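Local atomic coordinates of uncharacterized protein (Staphylococcus aureus subsp. aureus, PDB entry 3H04), a protein that is of unknown function but has an alpha/beta-hydrolase fold and an apparent Ser-His-Asp triad, so it probably hydrolyses an ester or a related bond. Residues 17-21 with 88-93; 139-143 with 220-224; 111-115 with 197-201; 122-126 with 261-265. Residue numbers count along the deposited sequence, not the author numbering.

Contact 1: 17-21 with 88-93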
# COMPACT_ATOMS: atom_id res chain seq x y z
N PRO A 17 8.39 -2.90 13.47
CA PRO A 17 7.23 -3.00 14.36
C PRO A 17 5.97 -3.31 13.57
O PRO A 17 5.89 -2.98 12.39
CB PRO A 17 7.11 -1.58 14.97
CG PRO A 17 7.79 -0.68 13.90
CD PRO A 17 8.93 -1.52 13.38
N TYR A 18 5.03 -4.00 14.21
CA TYR A 18 3.69 -4.09 13.71
C TYR A 18 2.73 -4.11 14.89
O TYR A 18 3.14 -4.47 15.99
CB TYR A 18 3.47 -5.24 12.73
CG TYR A 18 3.56 -6.64 13.28
CD1 TYR A 18 2.43 -7.28 13.81
CD2 TYR A 18 4.77 -7.34 13.25
CE1 TYR A 18 2.50 -8.58 14.30
CE2 TYR A 18 4.85 -8.63 13.76
CZ TYR A 18 3.70 -9.24 14.26
OH TYR A 18 3.79 -10.50 14.70
N THR A 19 1.52 -3.61 14.64
CA THR A 19 0.43 -3.56 15.61
C THR A 19 -0.75 -4.40 15.15
O THR A 19 -1.08 -4.48 13.94
CB THR A 19 -0.11 -2.13 15.85
OG1 THR A 19 -0.73 -1.65 14.64
CG2 THR A 19 1.02 -1.20 16.23
N ILE A 20 -1.37 -5.06 16.10
CA ILE A 20 -2.58 -5.82 15.86
C ILE A 20 -3.66 -5.17 16.69
O ILE A 20 -3.51 -5.01 17.91
CB ILE A 20 -2.45 -7.30 16.28
CG1 ILE A 20 -1.30 -7.98 15.51
CG2 ILE A 20 -3.81 -8.06 16.13
CD1 ILE A 20 -1.31 -9.50 15.64
N ILE A 21 -4.76 -4.80 16.02
CA ILE A 21 -5.98 -4.40 16.70
C ILE A 21 -6.95 -5.56 16.55
O ILE A 21 -7.25 -5.95 15.41
CB ILE A 21 -6.62 -3.15 16.04
CG1 ILE A 21 -5.76 -1.91 16.29
CG2 ILE A 21 -8.10 -2.96 16.58
CD1 ILE A 21 -5.86 -0.86 15.20
N ALA A 88 5.63 -13.44 9.34
CA ALA A 88 5.51 -13.45 10.80
C ALA A 88 4.04 -13.31 11.19
O ALA A 88 3.57 -13.99 12.07
CB ALA A 88 6.35 -12.37 11.42
N ILE A 89 3.30 -12.46 10.50
CA ILE A 89 1.85 -12.32 10.79
C ILE A 89 1.07 -13.55 10.37
O ILE A 89 0.25 -14.03 11.16
CB ILE A 89 1.24 -11.03 10.13
CG1 ILE A 89 1.92 -9.79 10.70
CG2 ILE A 89 -0.33 -10.98 10.35
CD1 ILE A 89 2.03 -8.58 9.65
N GLN A 90 1.29 -14.05 9.15
CA GLN A 90 0.57 -15.24 8.68
C GLN A 90 0.76 -16.45 9.63
O GLN A 90 -0.20 -17.13 9.94
CB GLN A 90 0.94 -15.66 7.25
CG GLN A 90 0.04 -16.79 6.67
CD GLN A 90 0.02 -16.87 5.12
OE1 GLN A 90 1.07 -16.82 4.45
NE2 GLN A 90 -1.19 -17.03 4.54
N SER A 91 1.99 -16.70 10.10
CA SER A 91 2.19 -17.86 10.99
C SER A 91 1.31 -17.74 12.25
O SER A 91 0.86 -18.75 12.79
CB SER A 91 3.66 -18.00 11.39
OG SER A 91 4.07 -16.87 12.12
N GLN A 92 1.03 -16.51 12.68
CA GLN A 92 0.19 -16.23 13.85
C GLN A 92 -1.34 -16.40 13.62
O GLN A 92 -2.13 -16.31 14.56
CB GLN A 92 0.49 -14.81 14.27
CG GLN A 92 -0.00 -14.35 15.61
CD GLN A 92 0.71 -13.07 16.00
OE1 GLN A 92 1.54 -12.58 15.24
NE2 GLN A 92 0.38 -12.51 17.16
N TYR A 93 -1.73 -16.62 12.37
CA TYR A 93 -3.12 -16.80 11.96
C TYR A 93 -3.16 -18.03 11.06
O TYR A 93 -3.63 -17.98 9.94
CB TYR A 93 -3.61 -15.57 11.18
CG TYR A 93 -3.82 -14.35 12.04
CD1 TYR A 93 -5.03 -14.14 12.69
CD2 TYR A 93 -2.80 -13.42 12.22
CE1 TYR A 93 -5.22 -13.04 13.49
CE2 TYR A 93 -2.99 -12.31 13.02
CZ TYR A 93 -4.21 -12.12 13.65
OH TYR A 93 -4.40 -11.01 14.42

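Contact 2: 139-143 with 220-224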
# COMPACT_ATOMS: atom_id res chain seq x y z
N THR A 139 7.80 12.81 -15.72
CA THR A 139 7.37 13.88 -14.85
C THR A 139 5.88 13.88 -14.65
O THR A 139 5.15 13.76 -15.61
CB THR A 139 7.79 15.24 -15.45
OG1 THR A 139 9.20 15.35 -15.31
CG2 THR A 139 7.13 16.40 -14.72
N ASN A 140 5.44 13.98 -13.41
CA ASN A 140 4.03 14.15 -13.09
C ASN A 140 3.71 15.65 -12.97
O ASN A 140 4.29 16.36 -12.14
CB ASN A 140 3.68 13.40 -11.80
CG ASN A 140 2.20 13.50 -11.42
OD1 ASN A 140 1.65 14.61 -11.21
ND2 ASN A 140 1.57 12.36 -11.23
N SER A 141 2.81 16.11 -13.85
CA SER A 141 2.32 17.51 -13.90
C SER A 141 1.88 18.10 -12.58
O SER A 141 2.14 19.27 -12.29
CB SER A 141 1.07 17.58 -14.82
OG SER A 141 1.48 17.53 -16.15
N TYR A 142 1.12 17.32 -11.83
CA TYR A 142 0.55 17.78 -10.57
C TYR A 142 1.65 18.15 -9.59
O TYR A 142 1.50 19.12 -8.86
CB TYR A 142 -0.39 16.73 -10.01
CG TYR A 142 -1.03 17.08 -8.70
CD1 TYR A 142 -2.27 17.75 -8.65
CD2 TYR A 142 -0.42 16.72 -7.51
CE1 TYR A 142 -2.85 18.10 -7.40
CE2 TYR A 142 -0.98 17.05 -6.28
CZ TYR A 142 -2.20 17.75 -6.24
OH TYR A 142 -2.74 18.02 -5.02
N TYR A 143 2.76 17.41 -9.58
CA TYR A 143 3.86 17.63 -8.62
C TYR A 143 4.96 18.57 -9.07
O TYR A 143 5.79 18.99 -8.27
CB TYR A 143 4.45 16.26 -8.26
CG TYR A 143 3.48 15.40 -7.48
CD1 TYR A 143 3.04 15.79 -6.22
CD2 TYR A 143 3.01 14.23 -7.99
CE1 TYR A 143 2.16 14.96 -5.47
CE2 TYR A 143 2.13 13.41 -7.26
CZ TYR A 143 1.68 13.81 -6.02
OH TYR A 143 0.82 13.01 -5.29
N ASP A 220 -7.82 10.72 -10.60
CA ASP A 220 -6.61 10.62 -9.74
C ASP A 220 -5.40 11.13 -10.49
O ASP A 220 -5.10 10.65 -11.58
CB ASP A 220 -6.38 9.18 -9.38
CG ASP A 220 -5.37 8.99 -8.27
OD1 ASP A 220 -4.41 9.78 -8.16
OD2 ASP A 220 -5.56 8.02 -7.52
N TYR A 221 -4.78 12.15 -9.92
CA TYR A 221 -3.60 12.84 -10.48
C TYR A 221 -2.25 12.17 -10.10
O TYR A 221 -1.22 12.51 -10.67
CB TYR A 221 -3.56 14.30 -9.97
CG TYR A 221 -3.68 14.39 -8.44
CD1 TYR A 221 -2.57 14.13 -7.62
CD2 TYR A 221 -4.89 14.69 -7.83
CE1 TYR A 221 -2.68 14.16 -6.28
CE2 TYR A 221 -5.01 14.72 -6.46
CZ TYR A 221 -3.89 14.47 -5.69
OH TYR A 221 -3.99 14.48 -4.32
N ASP A 222 -2.27 11.21 -9.17
CA ASP A 222 -1.06 10.59 -8.63
C ASP A 222 -0.81 9.17 -9.23
O ASP A 222 0.30 8.86 -9.72
CB ASP A 222 -1.18 10.51 -7.11
CG ASP A 222 0.08 9.90 -6.43
OD1 ASP A 222 0.95 10.64 -5.95
OD2 ASP A 222 0.18 8.66 -6.37
N VAL A 223 -1.86 8.35 -9.23
CA VAL A 223 -1.87 7.02 -9.81
C VAL A 223 -3.02 7.01 -10.82
O VAL A 223 -4.16 7.10 -10.44
CB VAL A 223 -2.19 5.91 -8.79
CG1 VAL A 223 -2.27 4.55 -9.51
CG2 VAL A 223 -1.18 5.88 -7.70
N PRO A 224 -2.72 6.96 -12.09
CA PRO A 224 -3.83 6.99 -13.04
C PRO A 224 -4.86 5.84 -12.82
O PRO A 224 -4.48 4.72 -12.51
CB PRO A 224 -3.13 6.77 -14.38
CG PRO A 224 -1.77 7.09 -14.18
CD PRO A 224 -1.42 6.80 -12.75

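Contact 3: 111-115 with 197-201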
# COMPACT_ATOMS: atom_id res chain seq x y z
N LEU A 111 -0.60 -6.33 -3.43
CA LEU A 111 -0.77 -7.17 -4.61
C LEU A 111 0.42 -8.08 -4.83
O LEU A 111 0.21 -9.22 -5.30
CB LEU A 111 -1.06 -6.34 -5.84
CG LEU A 111 -2.46 -5.70 -5.90
CD1 LEU A 111 -2.37 -4.44 -6.80
CD2 LEU A 111 -3.51 -6.70 -6.42
N LEU A 112 1.65 -7.61 -4.55
CA LEU A 112 2.85 -8.50 -4.64
C LEU A 112 2.72 -9.69 -3.67
O LEU A 112 3.01 -10.90 -4.02
CB LEU A 112 4.15 -7.73 -4.38
CG LEU A 112 4.52 -6.63 -5.42
CD1 LEU A 112 5.87 -5.92 -5.10
CD2 LEU A 112 4.55 -7.26 -6.85
N ILE A 113 2.28 -9.39 -2.46
CA ILE A 113 2.02 -10.44 -1.47
C ILE A 113 0.99 -11.44 -2.06
O ILE A 113 1.21 -12.65 -2.05
CB ILE A 113 1.48 -9.92 -0.15
CG1 ILE A 113 2.57 -9.18 0.69
CG2 ILE A 113 0.95 -11.13 0.67
CD1 ILE A 113 2.02 -8.35 1.89
N ALA A 114 -0.11 -10.93 -2.60
CA ALA A 114 -1.13 -11.77 -3.23
C ALA A 114 -0.59 -12.68 -4.35
O ALA A 114 -1.12 -13.76 -4.54
CB ALA A 114 -2.35 -10.91 -3.74
N ARG A 115 0.43 -12.24 -5.08
CA ARG A 115 1.03 -13.10 -6.10
C ARG A 115 1.95 -14.15 -5.46
O ARG A 115 1.99 -15.28 -5.92
CB ARG A 115 1.81 -12.25 -7.12
CG ARG A 115 2.43 -13.03 -8.27
CD ARG A 115 3.49 -12.22 -9.01
NE ARG A 115 4.59 -11.81 -8.13
CZ ARG A 115 5.48 -10.89 -8.47
NH1 ARG A 115 5.42 -10.33 -9.68
NH2 ARG A 115 6.44 -10.55 -7.63
N SER A 197 10.09 -8.85 -13.90
CA SER A 197 8.74 -9.36 -13.50
C SER A 197 8.56 -9.43 -12.00
O SER A 197 7.43 -9.43 -11.51
CB SER A 197 8.45 -10.74 -14.13
OG SER A 197 9.29 -11.71 -13.55
N LYS A 198 9.66 -9.43 -11.26
CA LYS A 198 9.57 -9.25 -9.81
C LYS A 198 8.69 -8.06 -9.39
O LYS A 198 7.92 -8.16 -8.42
CB LYS A 198 10.95 -9.11 -9.20
CG LYS A 198 10.94 -9.08 -7.70
CD LYS A 198 12.31 -8.99 -7.10
CE LYS A 198 12.22 -8.93 -5.57
NZ LYS A 198 13.59 -9.02 -4.99
N TYR A 199 8.82 -6.94 -10.10
CA TYR A 199 8.19 -5.68 -9.71
C TYR A 199 6.93 -5.31 -10.52
O TYR A 199 6.35 -4.26 -10.28
CB TYR A 199 9.20 -4.52 -9.83
CG TYR A 199 10.59 -4.86 -9.33
CD1 TYR A 199 10.86 -5.03 -7.98
CD2 TYR A 199 11.64 -5.05 -10.23
CE1 TYR A 199 12.16 -5.32 -7.53
CE2 TYR A 199 12.93 -5.39 -9.81
CZ TYR A 199 13.18 -5.52 -8.46
OH TYR A 199 14.45 -5.86 -8.07
N ASN A 200 6.55 -6.18 -11.45
CA ASN A 200 5.51 -5.94 -12.45
C ASN A 200 4.71 -7.23 -12.58
O ASN A 200 5.22 -8.25 -13.11
CB ASN A 200 6.15 -5.55 -13.77
CG ASN A 200 7.00 -4.35 -13.61
OD1 ASN A 200 8.24 -4.45 -13.49
ND2 ASN A 200 6.35 -3.20 -13.47
N ILE A 201 3.47 -7.23 -12.08
CA ILE A 201 2.71 -8.49 -12.00
C ILE A 201 2.23 -8.87 -13.40
O ILE A 201 1.45 -8.12 -14.01
CB ILE A 201 1.55 -8.42 -10.99
CG1 ILE A 201 2.06 -8.12 -9.61
CG2 ILE A 201 0.81 -9.76 -10.90
CD1 ILE A 201 0.92 -7.93 -8.58
O HOH W 1 4.69 -11.10 -12.14

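Contact 4: 122-126 with 261-265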
# COMPACT_ATOMS: atom_id res chain seq x y z
N VAL A 122 -7.66 -9.30 -1.70
CA VAL A 122 -6.89 -8.07 -1.66
C VAL A 122 -7.82 -6.89 -1.77
O VAL A 122 -8.77 -6.91 -2.60
CB VAL A 122 -5.90 -7.94 -2.88
CG1 VAL A 122 -5.17 -6.55 -2.82
CG2 VAL A 122 -4.88 -9.08 -2.86
N ILE A 123 -7.58 -5.88 -0.93
CA ILE A 123 -8.27 -4.61 -0.98
C ILE A 123 -7.27 -3.58 -1.47
O ILE A 123 -6.26 -3.37 -0.82
CB ILE A 123 -8.83 -4.19 0.37
CG1 ILE A 123 -9.59 -5.37 1.01
CG2 ILE A 123 -9.66 -2.88 0.22
CD1 ILE A 123 -9.56 -5.35 2.50
N ASP A 124 -7.55 -2.99 -2.63
CA ASP A 124 -6.63 -2.11 -3.39
C ASP A 124 -7.27 -0.76 -3.48
O ASP A 124 -8.19 -0.55 -4.29
CB ASP A 124 -6.40 -2.71 -4.79
CG ASP A 124 -5.74 -1.76 -5.79
OD1 ASP A 124 -5.21 -0.68 -5.43
OD2 ASP A 124 -5.81 -2.12 -7.01
N PHE A 125 -6.82 0.16 -2.62
CA PHE A 125 -7.27 1.55 -2.70
C PHE A 125 -6.23 2.34 -3.50
O PHE A 125 -5.08 2.49 -3.05
CB PHE A 125 -7.44 2.17 -1.32
CG PHE A 125 -8.76 1.90 -0.64
CD1 PHE A 125 -9.61 0.83 -1.01
CD2 PHE A 125 -9.15 2.73 0.40
CE1 PHE A 125 -10.82 0.60 -0.30
CE2 PHE A 125 -10.31 2.51 1.06
CZ PHE A 125 -11.17 1.45 0.72
N TYR A 126 -6.61 2.77 -4.70
CA TYR A 126 -5.81 3.63 -5.56
C TYR A 126 -4.32 3.28 -5.71
O TYR A 126 -3.44 4.16 -5.66
CB TYR A 126 -5.98 5.11 -5.23
CG TYR A 126 -6.08 5.47 -3.77
CD1 TYR A 126 -4.92 5.65 -3.00
CD2 TYR A 126 -7.30 5.53 -3.13
CE1 TYR A 126 -4.98 5.96 -1.61
CE2 TYR A 126 -7.37 5.86 -1.75
CZ TYR A 126 -6.21 6.08 -1.01
OH TYR A 126 -6.27 6.36 0.33
N ILE A 261 -17.89 3.12 1.20
CA ILE A 261 -16.90 2.26 0.55
C ILE A 261 -16.22 1.29 1.55
O ILE A 261 -16.07 0.13 1.24
CB ILE A 261 -15.87 3.12 -0.25
CG1 ILE A 261 -16.64 3.74 -1.46
CG2 ILE A 261 -14.64 2.25 -0.70
CD1 ILE A 261 -15.85 4.74 -2.33
N TYR A 262 -15.86 1.76 2.73
CA TYR A 262 -15.34 0.88 3.79
C TYR A 262 -16.34 -0.19 4.21
O TYR A 262 -15.94 -1.32 4.45
CB TYR A 262 -14.83 1.67 5.04
CG TYR A 262 -13.41 2.17 4.88
CD1 TYR A 262 -13.14 3.42 4.31
CD2 TYR A 262 -12.33 1.37 5.23
CE1 TYR A 262 -11.82 3.85 4.12
CE2 TYR A 262 -11.00 1.79 5.05
CZ TYR A 262 -10.75 3.04 4.48
OH TYR A 262 -9.47 3.48 4.28
N ARG A 263 -17.62 0.16 4.30
CA ARG A 263 -18.64 -0.84 4.58
C ARG A 263 -18.76 -1.85 3.45
O ARG A 263 -18.90 -3.02 3.71
CB ARG A 263 -20.00 -0.20 4.84
CG ARG A 263 -20.03 0.47 6.20
CD ARG A 263 -21.43 0.94 6.50
NE ARG A 263 -21.47 1.82 7.67
CZ ARG A 263 -21.28 1.44 8.93
NH1 ARG A 263 -21.00 0.18 9.25
NH2 ARG A 263 -21.38 2.35 9.90
N LYS A 264 -18.62 -1.40 2.20
CA LYS A 264 -18.56 -2.31 1.06
C LYS A 264 -17.33 -3.24 1.10
O LYS A 264 -17.40 -4.38 0.66
CB LYS A 264 -18.53 -1.54 -0.26
CG LYS A 264 -19.77 -0.77 -0.60
CD LYS A 264 -19.55 -0.07 -1.91
CE LYS A 264 -20.81 0.59 -2.40
NZ LYS A 264 -21.58 -0.37 -3.13
N VAL A 265 -16.23 -2.75 1.66
CA VAL A 265 -15.04 -3.58 1.83
C VAL A 265 -15.37 -4.78 2.73
O VAL A 265 -15.10 -5.94 2.39
CB VAL A 265 -13.85 -2.78 2.37
CG1 VAL A 265 -12.78 -3.72 2.92
CG2 VAL A 265 -13.27 -1.89 1.25

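Contact 1: 17-21 with 88-93
A88, in the last turns of helix 75-91, turns its CB toward strand 15-21; a small methyl leaves room there for the end of the Y18 side chain, whose OH lies 4.4 Å from A88 O. I89 follows with the main apolar contact. Its CA-CB bond runs sideways, yet the longer branch reaches the strand and lays CG1 over one face of the Y18 ring, 4.0 Å from the centroid, a CH-pi contact. Y18 and I20 alternate with T19 in the extended chain, so both point to the helix while T19 does not. This is strand-helix packing in an alpha/beta-hydrolase fold: strand 15-21 runs antiparallel between strands 4-9 and 60-65, and the helix packs against one face of the sheet. S91 OG donates to A88 O at 2.9 Å. Q92 has a side chain long enough to return to the strand: Y18 OH donates to Q92 OE1 at 3.1 Å, near the ring plane, and I20 CD1 lies 3.8 Å from Q92 NE2. Y93 brings its ring edge to I20, with CE2 4.2 Å from I20 CD1, while its OH, 3.5 Å from I20 CG2, is hydrogen-bonded to D61.

Contact 2: 139-143 with 220-224
In the alpha/beta-hydrolase fold the loop after strand 212-217 commonly carries the acid of the catalytic triad, and D220 has the geometry for that part, probably with S104 and H248. Its t rotamer turns the carboxylate forward over the backbone that follows: OD1 accepts from D222 N at 2.8 Å, an Asx turn, and from V223 N at 3.1 Å, while OD2 is hydrogen-bonded to H248. Y221 points toward segment 139-143, while D222 sets off sideways and reaches it with its carboxylate. N140 is the N-cap of the weakly bonded helix that follows. With chi1 at t, its amide serves both sides, OD1 accepting weakly from Y142 N and Y143 N, and ND2 donating to Y221 O at 2.8 Å in a nearly straight bond. Asparagine suits this place because one short side chain offers both an acceptor and a donor. Y142, also t, and Y221, in the p rotamer, bring their flat rings together face to face, with centroids 3.7 Å apart and planes at 16°. Y143 adopts m instead, which carries its ring past the edge of Y221 to D222. D222 is t, so its carboxylate leaves the loop on the side of helix 173-182, where Y176 is a second partner for OD1. Y143 OH donates to that same D222 OD1 across a very short 2.5 Å.

Contact 3: 111-115 with 197-201
Two hydrogen bonds from the guanidinium tie R115 to the loop: NH1 donates to S197 O and NH2 to K198 O, each at 2.9 Å. Both carbonyls lie near the guanidinium plane, where its N-H groups point, so a single arginine can hold two successive peptide oxygens. Water 1 adds a bridge, accepting from R115 NH1 at 2.7 Å and donating to N200 O at 3.1 Å. Arginine is long enough to span this gap from the helix, and its extended t,t start carries the charge to the loop. Closer to the helix the contact turns apolar. I201 sends its side chain between L111 and L112: its CD1 is 3.7 Å from L111 CB, and its CG1 3.8 Å from L112 CD2. Branched aliphatic residues fit this buried place. Helix 105-116, which in this fold follows the presumed nucleophile elbow, rests through L111 and A114 on strand 121-125 and through L112 on helix 75-91, while I201 continues to L206 of helix 203-206.

Contact 4: 122-126 with 261-265
The ring of F125 is the main bump here, filling a hollow on helix 256-273 lined by I261, Y262 and V265. These three residues, spaced one turn apart or next to each other, present one side of the helix. F125 CZ sits 3.8 Å from I261 CG2, and F125 CE1 3.8 Å from V265 CG2, which lies at the ring edge. On the Y262 side the fit is T-shaped: the edge of F125 meets the Y262 face, with centroids 5.2 Å apart and planes at 70°. A flat, wide phenylalanine can reach all three walls at once. I123, two residues earlier on the same strand face, makes a smaller knob, placing CD1 3.6 Å from V265 CG1. The short segments run nearly antiparallel, at 162°, with axes 11.1 Å apart, a gap that the large side chains span. Y262 OH is hydrogen-bonded to D251. Strand 121-125 lies between strands 98-103 and 212-217 in the alpha/beta-hydrolase sheet; the helix packs over one face, while V122 meets helix 105-116 on the other.

Contacts 1 and 4 both join a helix to the same mixed sheet, at strands 15-21 and 121-125, with centres about 21 Å apart. Contact 1 closes before any other opens. Contact 3 then crosses contacts 2 and 4 along the chain, and contact 2 is nested within the loop closed by contact 4. Helix 105-116 and strand 121-125 are consecutive and pack together, contacts 3 and 4 touching where A114 CB lies 3.2 Å from V122 CG2. Contact 4 also meets contact 2, where V223 CG2 is 3.5 Å from Y126 O. Contacts 1 and 2, centres about 34 Å apart, lie on opposite sides of the chain's centre, so contact 1 packs the fold far from the probable catalytic acid, which lies in contact 2.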